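PDB 1ON3: methylmalonyl-CoA carboxyltransferase 12S subunit, which catalyses the transfer of a carboxyl group from methylmalonyl-CoA to the biotin of the 1.3S subunit, as the hexameric core of transcarboxylase. Local coordinates for residues I92-V97 / L252-Q257; V266-N270 / V300-D304. All blocks are in the same frame, centred on the assembly; numbering follows the deposited sequence.

How the contacts relate
After its N-terminal helices and strand 60-62, the chain forms the hairpin of strands 85-92 and 95-102. Contact 1 closes a loop of 154 residues when segment 252-257, at the end of helix 241-253, returns to that hairpin. The chain then moves on to 266-270, and contact 2 closes a much shorter loop of 29 residues against 300-304, just before strand 305-308 of the second seven-stranded sheet. The loops are in series, neither nested nor crossed. The contacts lie about 18 Å apart between centres, yet they touch: Ser253 O packs on Val266 CG2 and Phe254 CZ on Asp304 OD1, both at 4.2 Å. Together they lie along the passage from the first sheet to the second.

Contact 1 (I92-V97 / L252-Q257); sequences ILGRPV and LSFLPQ
Leu252 overlaps one face of the Arg95 guanidinium, with CG 3.6 Å above its plane and offset toward the rim. Leu252 CD1 also lies against the guanidinium; the other methyl, Leu252 CD2, turns to the hairpin and meets Ile92 CD1 at 3.6 Å. Edge-on to the guanidinium, Arg95 NE and NH2 both donate to Gln257 OE1, at 2.8 and 2.9 Å; this side-on grip lies in the guanidinium plane, while the amide is turned 74° from it. A bend at chi3 (54°) carries the guanidinium to the loop carbonyls, where Arg95 NH1 donates to Leu252 O at 2.8 Å. That oxygen also accepts from Leu255 N, on the opposite face of its plane. Arg95 closes a type I' turn from Ile92, the tight link of the hairpin between strands 85-92 and 95-102 in a crotonase-like sheet. With a methionine here, Gln257 OE1 would probably lose both donors and the amide would be freer to turn. A weak bond from Arg95 NH2 to Leu255 O adds to the grip. Gln257 returns its NE2 to a lone pair of Pro96 O at 2.9 Å, with a fairly straight N-H angle of 164°.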
ATOM      1  N   ILE E  92     -30.680   4.774 -14.431  1.00 13.07           N
ATOM      2  CA  ILE E  92     -31.081   4.062 -15.641  1.00 15.78           C
ATOM      3  C   ILE E  92     -31.285   2.640 -15.128  1.00 16.66           C
ATOM      4  O   ILE E  92     -30.348   1.994 -14.654  1.00 13.00           O
ATOM      5  CB  ILE E  92     -29.994   4.130 -16.738  1.00 16.64           C
ATOM      6  CG1 ILE E  92     -29.900   5.567 -17.286  1.00 14.47           C
ATOM      7  CG2 ILE E  92     -30.325   3.145 -17.861  1.00 16.50           C
ATOM      8  CD1 ILE E  92     -28.740   5.804 -18.272  1.00 15.64           C
ATOM      9  N   LEU E  93     -32.531   2.184 -15.185  1.00 17.51           N
ATOM     10  CA  LEU E  93     -32.889   0.872 -14.665  1.00 17.44           C
ATOM     11  C   LEU E  93     -32.386   0.777 -13.227  1.00 17.79           C
ATOM     12  O   LEU E  93     -31.811  -0.226 -12.819  1.00 19.54           O
ATOM     13  CB  LEU E  93     -32.300  -0.239 -15.542  1.00 19.61           C
ATOM     14  CG  LEU E  93     -33.268  -0.769 -16.609  1.00 20.16           C
ATOM     15  CD1 LEU E  93     -33.797   0.371 -17.459  1.00 27.44           C
ATOM     16  CD2 LEU E  93     -32.566  -1.803 -17.481  1.00 25.31           C
ATOM     17  N   GLY E  94     -32.592   1.853 -12.471  1.00 17.08           N
ATOM     18  CA  GLY E  94     -32.176   1.883 -11.079  1.00 18.38           C
ATOM     19  C   GLY E  94     -30.716   2.202 -10.813  1.00 15.28           C
ATOM     20  O   GLY E  94     -30.357   2.531  -9.686  1.00 14.72           O
ATOM     21  N   ARG E  95     -29.877   2.118 -11.845  1.00 15.38           N
ATOM     22  CA  ARG E  95     -28.447   2.390 -11.705  1.00 12.73           C
ATOM     23  C   ARG E  95     -28.145   3.873 -11.726  1.00 14.68           C
ATOM     24  O   ARG E  95     -28.522   4.581 -12.655  1.00 14.11           O
ATOM     25  CB  ARG E  95     -27.659   1.720 -12.838  1.00 11.00           C
ATOM     26  CG  ARG E  95     -27.761   0.202 -12.853  1.00 14.10           C
ATOM     27  CD  ARG E  95     -27.128  -0.384 -14.109  1.00 19.58           C
ATOM     28  NE  ARG E  95     -25.754   0.078 -14.271  1.00 18.03           N
ATOM     29  CZ  ARG E  95     -24.953  -0.270 -15.270  1.00 12.82           C
ATOM     30  NH1 ARG E  95     -25.388  -1.099 -16.219  1.00  7.47           N
ATOM     31  NH2 ARG E  95     -23.709   0.206 -15.300  1.00 10.47           N
ATOM     32  N   PRO E  96     -27.448   4.367 -10.699  1.00 13.14           N
ATOM     33  CA  PRO E  96     -27.103   5.788 -10.633  1.00 13.85           C
ATOM     34  C   PRO E  96     -26.164   6.180 -11.778  1.00 14.55           C
ATOM     35  O   PRO E  96     -25.213   5.449 -12.086  1.00 13.82           O
ATOM     36  CB  PRO E  96     -26.394   5.904  -9.275  1.00 14.72           C
ATOM     37  CG  PRO E  96     -26.999   4.765  -8.473  1.00 15.20           C
ATOM     38  CD  PRO E  96     -27.008   3.658  -9.485  1.00 15.15           C
ATOM     39  N   VAL E  97     -26.433   7.322 -12.406  1.00 12.20           N
ATOM     40  CA  VAL E  97     -25.579   7.838 -13.472  1.00 10.35           C
ATOM     41  C   VAL E  97     -25.554   9.357 -13.395  1.00 12.80           C
ATOM     42  O   VAL E  97     -26.397   9.960 -12.729  1.00 13.61           O
ATOM     43  CB  VAL E  97     -26.083   7.468 -14.908  1.00 10.38           C
ATOM     44  CG1 VAL E  97     -26.041   5.959 -15.132  1.00  7.41           C
ATOM     45  CG2 VAL E  97     -27.488   8.027 -15.142  1.00 11.57           C
ATOM     46  N   LEU E 252     -24.968   0.356 -22.018  1.00 11.94           N
ATOM     47  CA  LEU E 252     -24.733   0.490 -20.584  1.00 14.36           C
ATOM     48  C   LEU E 252     -25.020  -0.801 -19.815  1.00  9.86           C
ATOM     49  O   LEU E 252     -24.325  -1.105 -18.840  1.00 12.73           O
ATOM     50  CB  LEU E 252     -25.575   1.627 -20.001  1.00 12.48           C
ATOM     51  CG  LEU E 252     -25.371   1.961 -18.518  1.00 13.95           C
ATOM     52  CD1 LEU E 252     -23.947   2.429 -18.252  1.00 12.61           C
ATOM     53  CD2 LEU E 252     -26.362   3.055 -18.128  1.00 16.33           C
ATOM     54  N   SER E 253     -26.018  -1.565 -20.258  1.00  8.59           N
ATOM     55  CA  SER E 253     -26.391  -2.805 -19.571  1.00 11.13           C
ATOM     56  C   SER E 253     -25.272  -3.839 -19.477  1.00 15.72           C
ATOM     57  O   SER E 253     -25.315  -4.704 -18.605  1.00 15.50           O
ATOM     58  CB  SER E 253     -27.629  -3.445 -20.230  1.00 12.45           C
ATOM     59  OG  SER E 253     -27.330  -4.074 -21.470  1.00 13.90           O
ATOM     60  N   PHE E 254     -24.271  -3.758 -20.361  1.00 12.32           N
ATOM     61  CA  PHE E 254     -23.148  -4.700 -20.330  1.00 15.01           C
ATOM     62  C   PHE E 254     -22.020  -4.209 -19.430  1.00 16.05           C
ATOM     63  O   PHE E 254     -21.076  -4.953 -19.131  1.00 13.43           O
ATOM     64  CB  PHE E 254     -22.539  -4.900 -21.734  1.00 15.47           C
ATOM     65  CG  PHE E 254     -23.424  -5.648 -22.694  1.00 12.55           C
ATOM     66  CD1 PHE E 254     -24.220  -4.958 -23.610  1.00 11.30           C
ATOM     67  CD2 PHE E 254     -23.466  -7.040 -22.676  1.00 12.06           C
ATOM     68  CE1 PHE E 254     -25.055  -5.644 -24.493  1.00 16.27           C
ATOM     69  CE2 PHE E 254     -24.285  -7.740 -23.546  1.00 10.51           C
ATOM     70  CZ  PHE E 254     -25.092  -7.035 -24.467  1.00 12.88           C
ATOM     71  N   LEU E 255     -22.119  -2.961 -18.985  1.00 14.03           N
ATOM     72  CA  LEU E 255     -21.048  -2.362 -18.199  1.00 12.45           C
ATOM     73  C   LEU E 255     -21.240  -2.200 -16.704  1.00  9.70           C
ATOM     74  O   LEU E 255     -22.348  -2.000 -16.213  1.00 12.56           O
ATOM     75  CB  LEU E 255     -20.704  -0.971 -18.773  1.00  8.97           C
ATOM     76  CG  LEU E 255     -20.671  -0.856 -20.305  1.00 12.00           C
ATOM     77  CD1 LEU E 255     -20.425   0.607 -20.734  1.00 10.55           C
ATOM     78  CD2 LEU E 255     -19.577  -1.766 -20.848  1.00  8.89           C
ATOM     79  N   PRO E 256     -20.138  -2.275 -15.961  1.00  9.95           N
ATOM     80  CA  PRO E 256     -20.185  -2.107 -14.507  1.00 12.23           C
ATOM     81  C   PRO E 256     -20.323  -0.598 -14.248  1.00 12.36           C
ATOM     82  O   PRO E 256     -20.193   0.211 -15.177  1.00 12.57           O
ATOM     83  CB  PRO E 256     -18.827  -2.623 -14.069  1.00 12.75           C
ATOM     84  CG  PRO E 256     -17.935  -2.205 -15.235  1.00 10.19           C
ATOM     85  CD  PRO E 256     -18.771  -2.595 -16.417  1.00 11.74           C
ATOM     86  N   GLN E 257     -20.610  -0.223 -13.004  1.00 10.26           N
ATOM     87  CA  GLN E 257     -20.721   1.182 -12.640  1.00 11.31           C
ATOM     88  C   GLN E 257     -19.366   1.875 -12.721  1.00 12.40           C
ATOM     89  O   GLN E 257     -19.275   3.040 -13.127  1.00 10.07           O
ATOM     90  CB  GLN E 257     -21.236   1.312 -11.213  1.00 13.80           C
ATOM     91  CG  GLN E 257     -22.700   0.995 -11.050  1.00 14.94           C
ATOM     92  CD  GLN E 257     -23.572   1.997 -11.780  1.00 13.13           C
ATOM     93  OE1 GLN E 257     -23.930   1.798 -12.940  1.00 12.15           O
ATOM     94  NE2 GLN E 257     -23.900   3.096 -11.104  1.00 15.74           N
TER

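Contact 2 (V266-N270 / V300-D304); sequences VNPNN and VDWGD
Asp301 OD1 is gripped from several directions: Asn269 N donates to it at 3.1 Å, water 1 is hydrogen-bonded to it at 2.9 Å, and Gly325 N is a further donor. The Asn269 N-H arrives from well above the carboxylate plane, 63° out of it. Water 1 also bonds to Val266 O at 2.7 Å, which bridges the two segments. The other carboxylate oxygen, OD2, is paired with Arg496 and Asn324 N, so the charge of Asp301 is probably well compensated.

Beside the carboxylate, Trp302 meets the same loop by edge and by face. Its NE1 donates to Asn267 O at 2.8 Å, with an N-H angle of 158°; Asn267 O lies in the indole plane, and NE1 approaches it nearly along the C=O axis. Over one face lies Asn269, whose CB makes a CH-pi contact 4.0 Å from the centroid of the six-membered ring of Trp302. With CG anti to the backbone N, the asparagine amide runs across the same face toward the rim, where ND2 comes 3.1 Å from Trp302 CZ3 and the two planes are 66° apart.

From Val300 to Gly303, Asp301 (negative phi, extended psi), Trp302 (positive phi) and a bond from Gly303 N to Val300 O make a type II beta turn, here holding the interdomain connection after helix 241-253 against the entry to strand 305-308 of the second crotonase-like sheet.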
ATOM      1  N   VAL E 266     -27.294 -10.254 -16.193  1.00 15.75           N
ATOM      2  CA  VAL E 266     -28.614  -9.914 -16.726  1.00 14.83           C
ATOM      3  C   VAL E 266     -29.244 -11.127 -17.429  1.00 16.63           C
ATOM      4  O   VAL E 266     -28.576 -11.803 -18.214  1.00 14.63           O
ATOM      5  CB  VAL E 266     -28.499  -8.735 -17.739  1.00 16.13           C
ATOM      6  CG1 VAL E 266     -29.840  -8.471 -18.418  1.00 17.66           C
ATOM      7  CG2 VAL E 266     -28.027  -7.484 -17.014  1.00 13.06           C
ATOM      8  N   ASN E 267     -30.517 -11.409 -17.125  1.00 16.69           N
ATOM      9  CA  ASN E 267     -31.265 -12.512 -17.744  1.00 20.29           C
ATOM     10  C   ASN E 267     -30.393 -13.718 -18.076  1.00 18.09           C
ATOM     11  O   ASN E 267     -30.316 -14.131 -19.227  1.00 17.23           O
ATOM     12  CB  ASN E 267     -31.926 -12.026 -19.035  1.00 23.95           C
ATOM     13  CG  ASN E 267     -32.980 -10.965 -18.789  1.00 34.43           C
ATOM     14  OD1 ASN E 267     -33.297 -10.173 -19.678  1.00 36.70           O
ATOM     15  ND2 ASN E 267     -33.543 -10.955 -17.584  1.00 34.05           N
ATOM     16  N   PRO E 268     -29.760 -14.319 -17.062  1.00 18.75           N
ATOM     17  CA  PRO E 268     -28.885 -15.476 -17.259  1.00 20.54           C
ATOM     18  C   PRO E 268     -29.527 -16.697 -17.888  1.00 24.28           C
ATOM     19  O   PRO E 268     -30.607 -17.129 -17.474  1.00 24.81           O
ATOM     20  CB  PRO E 268     -28.379 -15.780 -15.848  1.00 20.01           C
ATOM     21  CG  PRO E 268     -28.570 -14.481 -15.101  1.00 22.02           C
ATOM     22  CD  PRO E 268     -29.872 -13.985 -15.632  1.00 19.00           C
ATOM     23  N   ASN E 269     -28.866 -17.246 -18.899  1.00 19.74           N
ATOM     24  CA  ASN E 269     -29.335 -18.463 -19.548  1.00 22.84           C
ATOM     25  C   ASN E 269     -28.271 -19.465 -19.102  1.00 27.34           C
ATOM     26  O   ASN E 269     -27.094 -19.324 -19.452  1.00 23.79           O
ATOM     27  CB  ASN E 269     -29.322 -18.317 -21.070  1.00 26.40           C
ATOM     28  CG  ASN E 269     -29.941 -19.504 -21.774  1.00 27.06           C
ATOM     29  OD1 ASN E 269     -29.526 -20.640 -21.580  1.00 31.28           O
ATOM     30  ND2 ASN E 269     -30.943 -19.243 -22.605  1.00 36.77           N
ATOM     31  N   ASN E 270     -28.662 -20.461 -18.314  1.00 26.39           N
ATOM     32  CA  ASN E 270     -27.674 -21.417 -17.828  1.00 30.08           C
ATOM     33  C   ASN E 270     -27.591 -22.726 -18.590  1.00 24.56           C
ATOM     34  O   ASN E 270     -26.825 -23.612 -18.218  1.00 26.54           O
ATOM     35  CB  ASN E 270     -27.888 -21.686 -16.339  1.00 32.47           C
ATOM     36  CG  ASN E 270     -27.759 -20.428 -15.504  1.00 35.12           C
ATOM     37  OD1 ASN E 270     -26.715 -19.769 -15.502  1.00 32.73           O
ATOM     38  ND2 ASN E 270     -28.825 -20.083 -14.793  1.00 41.13           N
ATOM     39  N   VAL E 300     -23.719 -17.573 -27.407  1.00 14.88           N
ATOM     40  CA  VAL E 300     -24.028 -16.582 -26.378  1.00 11.62           C
ATOM     41  C   VAL E 300     -25.492 -16.680 -25.949  1.00 14.64           C
ATOM     42  O   VAL E 300     -26.338 -17.161 -26.708  1.00 12.67           O
ATOM     43  CB  VAL E 300     -23.725 -15.129 -26.869  1.00 13.16           C
ATOM     44  CG1 VAL E 300     -22.286 -15.037 -27.328  1.00 13.81           C
ATOM     45  CG2 VAL E 300     -24.657 -14.727 -27.994  1.00 14.05           C
ATOM     46  N   ASP E 301     -25.781 -16.219 -24.730  1.00 17.90           N
ATOM     47  CA  ASP E 301     -27.136 -16.265 -24.182  1.00 14.66           C
ATOM     48  C   ASP E 301     -28.188 -15.695 -25.118  1.00 17.29           C
ATOM     49  O   ASP E 301     -28.087 -14.556 -25.559  1.00 16.55           O
ATOM     50  CB  ASP E 301     -27.222 -15.492 -22.855  1.00 13.22           C
ATOM     51  CG  ASP E 301     -26.591 -16.231 -21.685  1.00 19.94           C
ATOM     52  OD1 ASP E 301     -26.764 -15.754 -20.535  1.00 19.23           O
ATOM     53  OD2 ASP E 301     -25.933 -17.274 -21.901  1.00 16.68           O
ATOM     54  N   TRP E 302     -29.213 -16.486 -25.407  1.00 15.87           N
ATOM     55  CA  TRP E 302     -30.312 -16.037 -26.262  1.00 16.55           C
ATOM     56  C   TRP E 302     -29.908 -15.589 -27.669  1.00 14.69           C
ATOM     57  O   TRP E 302     -30.730 -15.027 -28.397  1.00 14.93           O
ATOM     58  CB  TRP E 302     -31.053 -14.879 -25.583  1.00 15.82           C
ATOM     59  CG  TRP E 302     -31.160 -15.016 -24.098  1.00 20.55           C
ATOM     60  CD1 TRP E 302     -30.500 -14.284 -23.154  1.00 20.16           C
ATOM     61  CD2 TRP E 302     -31.990 -15.938 -23.385  1.00 19.56           C
ATOM     62  NE1 TRP E 302     -30.869 -14.691 -21.892  1.00 24.72           N
ATOM     63  CE2 TRP E 302     -31.782 -15.706 -22.005  1.00 22.38           C
ATOM     64  CE3 TRP E 302     -32.891 -16.937 -23.778  1.00 26.99           C
ATOM     65  CZ2 TRP E 302     -32.443 -16.438 -21.015  1.00 26.86           C
ATOM     66  CZ3 TRP E 302     -33.549 -17.666 -22.791  1.00 28.81           C
ATOM     67  CH2 TRP E 302     -33.320 -17.410 -21.428  1.00 28.49           C
ATOM     68  N   GLY E 303     -28.661 -15.837 -28.058  1.00 14.96           N
ATOM     69  CA  GLY E 303     -28.197 -15.413 -29.375  1.00 15.25           C
ATOM     70  C   GLY E 303     -28.071 -13.893 -29.449  1.00 18.68           C
ATOM     71  O   GLY E 303     -27.899 -13.310 -30.528  1.00 18.98           O
ATOM     72  N   ASP E 304     -28.135 -13.251 -28.289  1.00 16.26           N
ATOM     73  CA  ASP E 304     -28.079 -11.797 -28.205  1.00 18.08           C
ATOM     74  C   ASP E 304     -26.670 -11.216 -28.130  1.00 16.50           C
ATOM     75  O   ASP E 304     -25.824 -11.687 -27.375  1.00 15.21           O
ATOM     76  CB  ASP E 304     -28.893 -11.328 -26.987  1.00 17.52           C
ATOM     77  CG  ASP E 304     -28.940  -9.823 -26.855  1.00 16.19           C
ATOM     78  OD1 ASP E 304     -28.365  -9.289 -25.887  1.00 19.91           O
ATOM     79  OD2 ASP E 304     -29.547  -9.167 -27.722  1.00 18.98           O
TER
HETATM   80  O   HOH W   1     -27.887 -13.057 -20.480  1.00 16.31           O